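Carbohydrate-binding protein (Flavonifractor plautii, PDB 6N1B) probably deacetylates the N-acetylgalactosamine of the A blood antigen, a step in a gut microbial route that converts A to O type blood. Local coordinates at residues S45-D50 against S381-I386; P86-S91 against E101-P106; E313-K318 against R401-D406; S288-G293 against V300-T305. One frame throughout, in Å; residues are numbered along the deposited sequence.

How the contacts relate
The modelled part of the chain is built round five antiparallel sheets, consistent with a five-bladed β-propeller. Contacts 3 and 4 reach the same sheet and touch: their centres are 12 Å apart, and V315 N meets L303 O at 2.8 Å in a probable hydrogen bond. Contacts 1 and 2 lie 22 Å apart between centres and do not touch; their nearest atoms are about 10 Å apart. Contact 2 lies on the opposite side of the chain's centre from contacts 3 and 4. Toward the glycan pocket, the side chain of Q289 in contact 4 comes within about 9 Å of α-D-galactopyranose and 7 Å of a calcium ion, and H47 in contact 1 within about 9 Å of fucose.

Contact 1 of 4, residues S45-D50 against S381-I386; sequences SAHADD and SEDDRI
H47 and D383 meet ring edge to carboxylate. The imidazole turns its ND1 edge to D383, with OD1 2.7 Å from ND1 and almost in the ring plane. The two planes are 48° apart, and ND1 meets OD1 from above the carboxylate plane. H47 reaches this position with CG beside its own backbone N (chi1 -62°). The other oxygen, OD2, takes the backbone N-H of A48 at 2.8 Å on its syn side, the side facing OD1. K380 N also binds OD2 and Q51 NE2 binds OD1, giving four bonds on one buried carboxylate; these donors would be expected to favour its ionised form. D383 sits at the centre of an inverse gamma turn just ahead of strand 385-395, and the 45-50 loop leads from strand 30-31, which edges the same sheet, into strand 52-60 of the next one. The contact therefore ties together two neighbouring blades of what looks like a five-bladed propeller. On the far side of the imidazole, water 1 lies in the ring plane, 2.7 Å from H47 NE2, and donates to E382 OE1. The E382 carboxylate stands nearly perpendicular to the ring, while its CB packs 3.6 Å from H47 CE1. E382 N bonds to A46 O at 3.1 Å in the carbonyl plane, and A46 CB rests on E382 CD. Next along the chain, D384 makes a salt bridge to R79, a residue of the glycan pocket.

Contact 2 of 4, residues P86-S91 against E101-P106; sequences PSIVAS and EGLSNP
I88 and N105 pair through a side chain that imitates a neighbouring β-strand. Strand 87-91 is the outermost strand of a three-stranded antiparallel sheet, one blade of the apparent five-bladed propeller, and the amide of N105 occupies part of its edge. OD1 accepts from I88 N at 2.8 Å, and ND2 gives back to I88 O at 2.9 Å. The second bond is nearly straight, 172° at the hydrogen, and I88 O lies in the plane of the amide; the first approaches OD1 tilted from that plane. Two bonds to one residue fix the flip of the amide, and E99 OE2 takes a further bond from ND2. The N105 side chain gets there with CG lying beside its own backbone N (chi1 -85°), which carries the amide from the loop up to the strand edge.

L103, whose CG is turned opposite its backbone N (chi1 -179°), extends to the same strand. Its CD1 touches I88 CB at 4.0 Å, the two side chains crossing at about a right angle, and CD2 lies near I88 O. I88 also packs on M123 of strand 116-126, in the next blade. S87 sends its OG to N85 O, while its CB rests against N105 OD1. The peptide bond before P106 is cis, and beyond it the proline's CB sits 3.3 Å from P86 O.

Contact 3 of 4, residues E313-K318 against R401-D406; sequences EQVGTK and RVLLDD
G316 and L404 bring the two backbones together, their CA atoms 4.6 Å apart, where the chain leaving strand 313-314 passes the last turn of helix 396-404. G316 has a positive phi of 74°, and its CA makes a CH···O contact of 3.4 Å with L403 O. That same carbonyl accepts from water 2, which in turn takes T317 N. The helix ends in a Schellman motif: D405 turns to positive phi, with D405 N bonded back to V402 O and D406 N to R401 O.

V315 CG1 fits between L403 CD1 and L404 CD2, at 3.9 Å from each; L403 also packs on L303 of strand 300-306. The K318 chain bends at its third torsion (chi3 60°) and brings NZ to V402 O at 2.9 Å. Here NZ and D405 N approach the oxygen from opposite faces of the carbonyl. D405 OD2, 3.4 Å from K318 NZ, adds a weak salt-bridging bond. A lysine ammonium at V402 O, a last-turn carbonyl that also accepts D405 N, would be expected to offset the partial negative charge at that helix end, and it links helix 396-404 to the sheet carrying strand 313-314.

Contact 4 of 4, residues S288-G293 against V300-T305; sequences SQCFAG and VLHLTT
S288 and H302 bond each other twice through their backbones, both times at 2.9 Å: S288 N to H302 O, and H302 N to S288 O. They belong to the β-hairpin of strands 283-291 and 300-306, the two central strands of a four-stranded antiparallel sheet, probably one propeller blade. C290 and V300 repeat the reciprocal pattern, with C290 N to V300 O at 2.9 Å and V300 N to C290 O at 3.2 Å. Between these pairs Q289 faces L301 as a non-hydrogen-bonded pair, their CA atoms 4.5 Å apart, and a CH···O contact runs from each CA to the other strand. The N-to-C directions of the short strands 288-291 and 300-305 are 118° apart, well short of antiparallel.

L301 and Q289 lie on one face, where L301 CD2 packs 3.9 Å from Q289 CB. Q289 extends toward the calcium and glycan region: it touches W271, H272 and Y335, and its NE2 bonds to S299 OG. S288, C290, V300 and H302 occupy the other face. With its sulfur wedged between its own backbone N and carbonyl carbon (chi1 61°), C290 turns toward the imidazole, meeting it obliquely with SG 3.5 Å from H302 CD2.

Contact 1 of 4, residues S45-D50 against S381-I386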
loop_
_atom_site.group_PDB
_atom_site.type_symbol
_atom_site.label_atom_id
_atom_site.label_comp_id
_atom_site.label_asym_id
_atom_site.label_seq_id
_atom_site.Cartn_x
_atom_site.Cartn_y
_atom_site.Cartn_z
ATOM N N SER A 45 18.995 -8.842 -16.193
ATOM C CA SER A 45 20.231 -9.439 -15.769
ATOM C C SER A 45 20.998 -8.743 -14.697
ATOM O O SER A 45 21.774 -9.355 -13.922
ATOM C CB SER A 45 21.119 -9.712 -16.930
ATOM O OG SER A 45 21.633 -8.527 -17.555
ATOM N N ALA A 46 20.761 -7.455 -14.595
ATOM C CA ALA A 46 21.454 -6.618 -13.594
ATOM C C ALA A 46 20.763 -6.526 -12.230
ATOM O O ALA A 46 21.228 -5.808 -11.302
ATOM C CB ALA A 46 21.699 -5.224 -14.111
ATOM N N HIS A 47 19.653 -7.300 -12.082
ATOM C CA HIS A 47 18.857 -7.295 -10.846
ATOM C C HIS A 47 18.332 -8.620 -10.456
ATOM O O HIS A 47 17.895 -9.420 -11.317
ATOM C CB HIS A 47 17.631 -6.337 -10.995
ATOM C CG HIS A 47 18.015 -4.923 -11.225
ATOM N ND1 HIS A 47 18.494 -4.157 -10.188
ATOM C CD2 HIS A 47 17.994 -4.142 -12.322
ATOM C CE1 HIS A 47 18.777 -2.919 -10.682
ATOM N NE2 HIS A 47 18.494 -2.895 -11.977
ATOM N N ALA A 48 18.423 -8.908 -9.159
ATOM C CA ALA A 48 17.815 -10.180 -8.666
ATOM C C ALA A 48 16.310 -10.174 -8.905
ATOM O O ALA A 48 15.629 -9.093 -8.898
ATOM C CB ALA A 48 18.068 -10.325 -7.183
ATOM N N ASP A 49 15.762 -11.331 -9.176
ATOM C CA ASP A 49 14.357 -11.528 -9.473
ATOM C C ASP A 49 13.486 -11.214 -8.252
ATOM O O ASP A 49 13.883 -11.317 -7.132
ATOM C CB ASP A 49 14.150 -13.006 -9.861
ATOM C CG ASP A 49 14.630 -13.381 -11.249
ATOM O OD1 ASP A 49 14.922 -12.524 -12.088
ATOM O OD2 ASP A 49 14.705 -14.600 -11.486
ATOM N N ASP A 50 12.175 -11.009 -8.547
ATOM C CA ASP A 50 11.145 -11.073 -7.548
ATOM C C ASP A 50 11.275 -10.003 -6.419
ATOM O O ASP A 50 10.813 -10.198 -5.304
ATOM C CB ASP A 50 10.912 -12.440 -6.977
ATOM C CG ASP A 50 10.531 -13.450 -8.027
ATOM O OD1 ASP A 50 9.866 -13.084 -8.989
ATOM O OD2 ASP A 50 11.002 -14.597 -7.972
ATOM N N SER A 381 24.566 -6.785 -9.968
ATOM C CA SER A 381 25.480 -5.678 -10.047
ATOM C C SER A 381 24.811 -4.276 -9.814
ATOM O O SER A 381 25.492 -3.434 -9.245
ATOM C CB SER A 381 26.129 -5.663 -11.437
ATOM O OG SER A 381 25.102 -5.640 -12.421
ATOM N N GLU A 382 23.569 -4.108 -10.202
ATOM C CA GLU A 382 22.886 -2.859 -10.075
ATOM C C GLU A 382 21.885 -2.937 -8.934
ATOM O O GLU A 382 21.118 -1.953 -8.794
ATOM C CB GLU A 382 22.299 -2.387 -11.412
ATOM C CG GLU A 382 23.391 -2.190 -12.421
ATOM C CD GLU A 382 22.938 -1.609 -13.746
ATOM O OE1 GLU A 382 21.878 -0.980 -13.827
ATOM O OE2 GLU A 382 23.825 -1.639 -14.633
ATOM N N ASP A 383 21.922 -3.975 -8.107
ATOM C CA ASP A 383 21.112 -4.011 -6.895
ATOM C C ASP A 383 21.799 -3.211 -5.793
ATOM O O ASP A 383 22.423 -3.784 -4.900
ATOM C CB ASP A 383 20.876 -5.436 -6.496
ATOM C CG ASP A 383 19.875 -6.191 -7.334
ATOM O OD1 ASP A 383 18.972 -5.534 -7.937
ATOM O OD2 ASP A 383 20.099 -7.440 -7.495
ATOM N N ASP A 384 21.681 -1.898 -5.842
ATOM C CA ASP A 384 22.223 -1.076 -4.810
ATOM C C ASP A 384 21.618 -1.352 -3.435
ATOM O O ASP A 384 22.223 -1.237 -2.348
ATOM C CB ASP A 384 22.107 0.438 -5.109
ATOM C CG ASP A 384 22.649 0.818 -6.436
ATOM O OD1 ASP A 384 23.792 0.466 -6.769
ATOM O OD2 ASP A 384 21.926 1.349 -7.261
ATOM N N ARG A 385 20.301 -1.742 -3.509
ATOM C CA ARG A 385 19.502 -2.208 -2.392
ATOM C C ARG A 385 18.596 -3.331 -2.976
ATOM O O ARG A 385 18.575 -3.495 -4.195
ATOM C CB ARG A 385 18.594 -1.000 -1.903
ATOM C CG ARG A 385 19.386 0.194 -1.454
ATOM C CD ARG A 385 18.514 1.313 -0.927
ATOM N NE ARG A 385 19.386 2.409 -0.511
ATOM C CZ ARG A 385 19.117 3.684 -0.644
ATOM N NH1 ARG A 385 18.007 4.142 -1.174
ATOM N NH2 ARG A 385 20.108 4.515 -0.315
ATOM N N ILE A 386 17.959 -4.046 -2.077
ATOM C CA ILE A 386 17.022 -5.099 -2.469
ATOM C C ILE A 386 15.684 -4.801 -1.794
ATOM O O ILE A 386 15.592 -4.466 -0.639
ATOM C CB ILE A 386 17.514 -6.501 -2.061
ATOM C CG1 ILE A 386 18.760 -6.918 -2.810
ATOM C CG2 ILE A 386 16.440 -7.570 -2.239
ATOM C CD1 ILE A 386 18.550 -7.323 -4.273
HETATM O O HOH W 1 19.280 -0.932 -13.605
#

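Contact 2 of 4, residues P86-S91 against E101-P106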
loop_
_atom_site.group_PDB
_atom_site.type_symbol
_atom_site.label_atom_id
_atom_site.label_comp_id
_atom_site.label_asym_id
_atom_site.label_seq_id
_atom_site.Cartn_x
_atom_site.Cartn_y
_atom_site.Cartn_z
ATOM N N PRO A 86 1.447 -2.374 -11.186
ATOM C CA PRO A 86 0.458 -3.131 -10.369
ATOM C C PRO A 86 0.265 -4.571 -10.820
ATOM O O PRO A 86 0.036 -4.841 -11.996
ATOM C CB PRO A 86 -0.815 -2.298 -10.500
ATOM C CG PRO A 86 -0.288 -0.922 -10.653
ATOM C CD PRO A 86 1.013 -1.034 -11.443
ATOM N N SER A 87 0.365 -5.463 -9.837
ATOM C CA SER A 87 0.313 -6.899 -9.977
ATOM C C SER A 87 -0.609 -7.445 -8.878
ATOM O O SER A 87 -0.704 -6.863 -7.795
ATOM C CB SER A 87 1.740 -7.460 -9.864
ATOM O OG SER A 87 2.557 -7.023 -10.959
ATOM N N ILE A 88 -1.240 -8.601 -9.184
ATOM C CA ILE A 88 -2.215 -9.204 -8.255
ATOM C C ILE A 88 -1.785 -10.638 -7.880
ATOM O O ILE A 88 -1.354 -11.431 -8.776
ATOM C CB ILE A 88 -3.592 -9.259 -8.926
ATOM C CG1 ILE A 88 -4.142 -7.859 -9.176
ATOM C CG2 ILE A 88 -4.622 -10.163 -8.223
ATOM C CD1 ILE A 88 -4.651 -7.165 -7.915
ATOM N N VAL A 89 -1.967 -10.949 -6.595
ATOM C CA VAL A 89 -1.902 -12.335 -6.134
ATOM C C VAL A 89 -3.106 -12.555 -5.187
ATOM O O VAL A 89 -3.743 -11.614 -4.687
ATOM C CB VAL A 89 -0.564 -12.684 -5.446
ATOM C CG1 VAL A 89 0.529 -12.903 -6.477
ATOM C CG2 VAL A 89 -0.173 -11.661 -4.395
ATOM N N ALA A 90 -3.364 -13.826 -4.868
ATOM C CA ALA A 90 -4.355 -14.277 -3.952
ATOM C C ALA A 90 -3.804 -15.365 -3.027
ATOM O O ALA A 90 -2.756 -15.966 -3.379
ATOM C CB ALA A 90 -5.656 -14.750 -4.633
ATOM N N SER A 91 -4.475 -15.595 -1.885
ATOM C CA SER A 91 -4.007 -16.555 -0.942
ATOM C C SER A 91 -5.144 -17.070 -0.136
ATOM O O SER A 91 -6.130 -16.357 0.095
ATOM C CB SER A 91 -2.940 -15.841 -0.020
ATOM O OG SER A 91 -2.458 -16.738 0.924
ATOM N N GLU A 101 -5.516 -18.518 -11.664
ATOM C CA GLU A 101 -5.441 -19.174 -12.977
ATOM C C GLU A 101 -6.055 -18.261 -14.004
ATOM O O GLU A 101 -7.184 -17.697 -13.845
ATOM C CB GLU A 101 -6.234 -20.424 -12.936
ATOM C CG GLU A 101 -6.204 -21.093 -14.299
ATOM C CD GLU A 101 -6.494 -22.573 -14.226
ATOM O OE1 GLU A 101 -7.531 -22.973 -13.635
ATOM O OE2 GLU A 101 -5.644 -23.311 -14.794
ATOM N N GLY A 102 -5.310 -18.035 -15.037
ATOM C CA GLY A 102 -5.671 -17.149 -16.122
ATOM C C GLY A 102 -5.184 -15.728 -16.005
ATOM O O GLY A 102 -5.251 -14.996 -17.010
ATOM N N LEU A 103 -4.718 -15.304 -14.821
ATOM C CA LEU A 103 -4.264 -13.901 -14.669
ATOM C C LEU A 103 -2.867 -13.729 -15.240
ATOM O O LEU A 103 -2.022 -14.577 -15.040
ATOM C CB LEU A 103 -4.249 -13.586 -13.210
ATOM C CG LEU A 103 -3.805 -12.111 -12.955
ATOM C CD1 LEU A 103 -4.736 -11.313 -12.166
ATOM C CD2 LEU A 103 -2.512 -12.107 -12.408
ATOM N N SER A 104 -2.670 -12.635 -15.974
ATOM C CA SER A 104 -1.387 -12.201 -16.486
ATOM C C SER A 104 -0.915 -10.939 -15.842
ATOM O O SER A 104 -1.495 -9.833 -16.048
ATOM C CB SER A 104 -1.547 -11.914 -18.034
ATOM O OG SER A 104 -0.335 -11.444 -18.581
ATOM N N ASN A 105 0.124 -11.036 -14.997
ATOM C CA ASN A 105 0.723 -9.857 -14.354
ATOM C C ASN A 105 1.784 -9.240 -15.313
ATOM O O ASN A 105 2.440 -9.977 -16.071
ATOM C CB ASN A 105 1.350 -10.257 -13.030
ATOM C CG ASN A 105 0.340 -10.248 -11.934
ATOM O OD1 ASN A 105 -0.514 -9.334 -11.830
ATOM N ND2 ASN A 105 0.446 -11.223 -10.984
ATOM N N PRO A 106 1.972 -7.952 -15.254
ATOM C CA PRO A 106 1.211 -6.990 -14.401
ATOM C C PRO A 106 -0.194 -6.752 -15.020
ATOM O O PRO A 106 -0.409 -6.891 -16.219
ATOM C CB PRO A 106 2.108 -5.764 -14.434
ATOM C CG PRO A 106 2.694 -5.779 -15.801
ATOM C CD PRO A 106 2.935 -7.266 -16.105
#

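Contact 3 of 4, residues E313-K318 against R401-D406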
loop_
_atom_site.group_PDB
_atom_site.type_symbol
_atom_site.label_atom_id
_atom_site.label_comp_id
_atom_site.label_asym_id
_atom_site.label_seq_id
_atom_site.Cartn_x
_atom_site.Cartn_y
_atom_site.Cartn_z
ATOM N N GLU A 313 -4.454 11.462 15.821
ATOM C CA GLU A 313 -3.453 11.553 16.908
ATOM C C GLU A 313 -2.572 10.328 16.825
ATOM O O GLU A 313 -3.033 9.202 16.912
ATOM C CB GLU A 313 -4.123 11.687 18.272
ATOM C CG GLU A 313 -3.112 11.941 19.428
ATOM C CD GLU A 313 -3.842 12.134 20.742
ATOM O OE1 GLU A 313 -3.936 13.198 21.129
ATOM O OE2 GLU A 313 -4.230 11.238 21.450
ATOM N N GLN A 314 -1.281 10.563 16.806
ATOM C CA GLN A 314 -0.301 9.494 16.845
ATOM C C GLN A 314 -0.402 8.774 18.142
ATOM O O GLN A 314 -0.603 9.350 19.190
ATOM C CB GLN A 314 1.063 10.090 16.661
ATOM C CG GLN A 314 2.220 9.010 16.654
ATOM C CD GLN A 314 3.541 9.734 16.375
ATOM O OE1 GLN A 314 3.700 10.352 15.326
ATOM N NE2 GLN A 314 4.486 9.585 17.294
ATOM N N VAL A 315 -0.217 7.424 18.089
ATOM C CA VAL A 315 -0.231 6.578 19.315
ATOM C C VAL A 315 1.221 6.477 19.855
ATOM O O VAL A 315 2.066 5.814 19.242
ATOM C CB VAL A 315 -0.740 5.200 19.007
ATOM C CG1 VAL A 315 -0.703 4.369 20.309
ATOM C CG2 VAL A 315 -2.134 5.243 18.427
ATOM N N GLY A 316 1.497 7.145 20.949
ATOM C CA GLY A 316 2.781 7.120 21.592
ATOM C C GLY A 316 3.861 7.919 20.843
ATOM O O GLY A 316 3.552 8.479 19.776
ATOM N N THR A 317 5.080 7.876 21.304
ATOM C CA THR A 317 6.225 8.425 20.709
ATOM C C THR A 317 7.049 7.423 19.905
ATOM O O THR A 317 7.950 7.743 19.128
ATOM C CB THR A 317 7.169 9.134 21.691
ATOM O OG1 THR A 317 7.567 8.169 22.664
ATOM C CG2 THR A 317 6.493 10.270 22.339
ATOM N N LYS A 318 6.827 6.106 20.247
ATOM C CA LYS A 318 7.653 5.054 19.801
ATOM C C LYS A 318 7.254 4.546 18.406
ATOM O O LYS A 318 6.061 4.502 18.089
ATOM C CB LYS A 318 7.628 3.886 20.833
ATOM C CG LYS A 318 8.272 4.333 22.150
ATOM C CD LYS A 318 8.035 3.384 23.298
ATOM C CE LYS A 318 8.582 2.028 23.039
ATOM N NZ LYS A 318 8.323 1.194 24.335
ATOM N N ARG A 401 0.536 -1.397 24.332
ATOM C CA ARG A 401 1.305 -1.318 25.592
ATOM C C ARG A 401 2.752 -0.873 25.259
ATOM O O ARG A 401 3.359 0.003 25.962
ATOM C CB ARG A 401 1.309 -2.629 26.359
ATOM C CG ARG A 401 -0.021 -2.931 26.923
ATOM C CD ARG A 401 -0.081 -4.285 27.612
ATOM N NE ARG A 401 -1.361 -4.388 28.234
ATOM C CZ ARG A 401 -1.803 -5.436 28.852
ATOM N NH1 ARG A 401 -1.072 -6.548 28.990
ATOM N NH2 ARG A 401 -2.955 -5.399 29.406
ATOM N N VAL A 402 3.309 -1.432 24.191
ATOM C CA VAL A 402 4.665 -1.046 23.814
ATOM C C VAL A 402 4.665 0.390 23.301
ATOM O O VAL A 402 5.530 1.213 23.698
ATOM C CB VAL A 402 5.281 -1.968 22.777
ATOM C CG1 VAL A 402 6.593 -1.491 22.240
ATOM C CG2 VAL A 402 5.414 -3.383 23.351
ATOM N N LEU A 403 3.752 0.764 22.395
ATOM C CA LEU A 403 3.756 2.092 21.863
ATOM C C LEU A 403 3.622 3.188 22.896
ATOM O O LEU A 403 4.233 4.281 22.778
ATOM C CB LEU A 403 2.658 2.219 20.825
ATOM C CG LEU A 403 2.759 1.391 19.555
ATOM C CD1 LEU A 403 1.522 1.596 18.675
ATOM C CD2 LEU A 403 4.019 1.740 18.786
ATOM N N LEU A 404 2.768 2.927 23.906
ATOM C CA LEU A 404 2.464 3.905 24.895
ATOM C C LEU A 404 3.349 3.771 26.136
ATOM O O LEU A 404 3.213 4.573 27.089
ATOM C CB LEU A 404 1.006 3.711 25.359
ATOM C CG LEU A 404 -0.041 4.030 24.328
ATOM C CD1 LEU A 404 -1.406 3.523 24.726
ATOM C CD2 LEU A 404 -0.057 5.528 24.026
ATOM N N ASP A 405 4.244 2.820 26.159
ATOM C CA ASP A 405 5.032 2.524 27.378
ATOM C C ASP A 405 4.151 2.380 28.584
ATOM O O ASP A 405 4.409 2.964 29.643
ATOM C CB ASP A 405 6.074 3.573 27.691
ATOM C CG ASP A 405 7.334 3.047 27.858
ATOM O OD1 ASP A 405 7.478 2.236 28.775
ATOM O OD2 ASP A 405 8.089 3.373 26.950
ATOM N N ASP A 406 3.063 1.610 28.436
ATOM C CA ASP A 406 2.031 1.457 29.506
ATOM C C ASP A 406 1.732 -0.047 29.570
ATOM O O ASP A 406 0.920 -0.576 28.820
ATOM C CB ASP A 406 0.747 2.182 29.090
ATOM C CG ASP A 406 -0.344 2.081 30.116
ATOM O OD1 ASP A 406 -0.122 1.395 31.146
ATOM O OD2 ASP A 406 -1.413 2.717 29.923
HETATM O O HOH W 2 5.064 6.491 23.965
#

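Contact 4 of 4, residues S288-G293 against V300-T305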
loop_
_atom_site.group_PDB
_atom_site.type_symbol
_atom_site.label_atom_id
_atom_site.label_comp_id
_atom_site.label_asym_id
_atom_site.label_seq_id
_atom_site.Cartn_x
_atom_site.Cartn_y
_atom_site.Cartn_z
ATOM N N SER A 288 1.620 4.598 9.101
ATOM C CA SER A 288 2.354 5.619 8.327
ATOM C C SER A 288 3.852 5.268 8.250
ATOM O O SER A 288 4.494 5.137 9.309
ATOM C CB SER A 288 2.182 6.993 9.023
ATOM O OG SER A 288 3.040 7.935 8.460
ATOM N N GLN A 289 4.361 5.143 7.044
ATOM C CA GLN A 289 5.808 5.126 6.833
ATOM C C GLN A 289 6.232 6.586 6.839
ATOM O O GLN A 289 5.771 7.387 6.003
ATOM C CB GLN A 289 6.113 4.498 5.455
ATOM C CG GLN A 289 7.585 4.564 5.133
ATOM C CD GLN A 289 7.907 4.348 3.675
ATOM O OE1 GLN A 289 7.006 4.080 2.861
ATOM N NE2 GLN A 289 9.211 4.572 3.302
ATOM N N CYS A 290 7.068 6.953 7.828
ATOM C CA CYS A 290 7.340 8.340 8.171
ATOM C C CYS A 290 8.760 8.539 8.573
ATOM O O CYS A 290 9.525 7.553 8.730
ATOM C CB CYS A 290 6.319 8.851 9.198
ATOM S SG CYS A 290 6.364 7.910 10.753
ATOM N N PHE A 291 9.163 9.778 8.846
ATOM C CA PHE A 291 10.567 10.104 9.064
ATOM C C PHE A 291 10.701 11.419 9.794
ATOM O O PHE A 291 9.844 12.336 9.583
ATOM C CB PHE A 291 11.337 10.094 7.745
ATOM C CG PHE A 291 10.790 11.066 6.733
ATOM C CD1 PHE A 291 9.728 10.720 5.911
ATOM C CD2 PHE A 291 11.318 12.357 6.671
ATOM C CE1 PHE A 291 9.212 11.637 5.025
ATOM C CE2 PHE A 291 10.806 13.251 5.767
ATOM C CZ PHE A 291 9.724 12.918 4.985
ATOM N N ALA A 292 11.779 11.581 10.539
ATOM C CA ALA A 292 12.060 12.850 11.257
ATOM C C ALA A 292 13.107 13.694 10.563
ATOM O O ALA A 292 13.225 14.897 10.858
ATOM C CB ALA A 292 12.544 12.570 12.679
ATOM N N GLY A 293 13.810 13.135 9.587
ATOM C CA GLY A 293 14.867 13.906 8.908
ATOM C C GLY A 293 14.463 14.539 7.587
ATOM O O GLY A 293 13.287 14.939 7.414
ATOM N N VAL A 300 10.678 4.653 9.367
ATOM C CA VAL A 300 10.073 3.760 10.293
ATOM C C VAL A 300 8.533 3.791 10.073
ATOM O O VAL A 300 8.032 4.617 9.280
ATOM C CB VAL A 300 10.339 4.140 11.740
ATOM C CG1 VAL A 300 11.816 4.014 12.063
ATOM C CG2 VAL A 300 9.891 5.567 12.072
ATOM N N LEU A 301 7.811 2.872 10.726
ATOM C CA LEU A 301 6.356 2.999 10.758
ATOM C C LEU A 301 5.989 3.575 12.140
ATOM O O LEU A 301 6.527 3.224 13.166
ATOM C CB LEU A 301 5.656 1.637 10.654
ATOM C CG LEU A 301 5.950 0.852 9.406
ATOM C CD1 LEU A 301 5.214 -0.460 9.373
ATOM C CD2 LEU A 301 5.760 1.638 8.117
ATOM N N HIS A 302 4.930 4.429 12.085
ATOM C CA HIS A 302 4.199 4.887 13.256
ATOM C C HIS A 302 2.668 4.551 13.100
ATOM O O HIS A 302 2.246 4.470 11.959
ATOM C CB HIS A 302 4.453 6.358 13.622
ATOM C CG HIS A 302 5.747 6.596 14.339
ATOM N ND1 HIS A 302 5.759 6.794 15.737
ATOM C CD2 HIS A 302 7.020 6.693 13.935
ATOM C CE1 HIS A 302 7.023 6.944 16.116
ATOM N NE2 HIS A 302 7.797 6.883 15.058
ATOM N N LEU A 303 2.004 4.486 14.227
ATOM C CA LEU A 303 0.570 4.273 14.248
ATOM C C LEU A 303 -0.138 5.595 14.590
ATOM O O LEU A 303 0.287 6.259 15.541
ATOM C CB LEU A 303 0.216 3.188 15.267
ATOM C CG LEU A 303 -1.199 2.610 15.215
ATOM C CD1 LEU A 303 -1.303 1.789 13.969
ATOM C CD2 LEU A 303 -1.485 1.862 16.476
ATOM N N THR A 304 -1.248 5.868 13.901
ATOM C CA THR A 304 -2.004 7.082 14.188
ATOM C C THR A 304 -3.483 6.705 14.030
ATOM O O THR A 304 -3.823 5.868 13.180
ATOM C CB THR A 304 -1.537 8.238 13.319
ATOM O OG1 THR A 304 -2.262 9.412 13.746
ATOM C CG2 THR A 304 -1.623 8.026 11.842
ATOM N N THR A 305 -4.365 7.299 14.810
ATOM C CA THR A 305 -5.758 6.950 14.788
ATOM C C THR A 305 -6.657 8.183 14.729
ATOM O O THR A 305 -6.186 9.304 15.063
ATOM C CB THR A 305 -6.146 6.096 15.996
ATOM O OG1 THR A 305 -6.112 6.848 17.204
ATOM C CG2 THR A 305 -5.328 4.846 16.163
#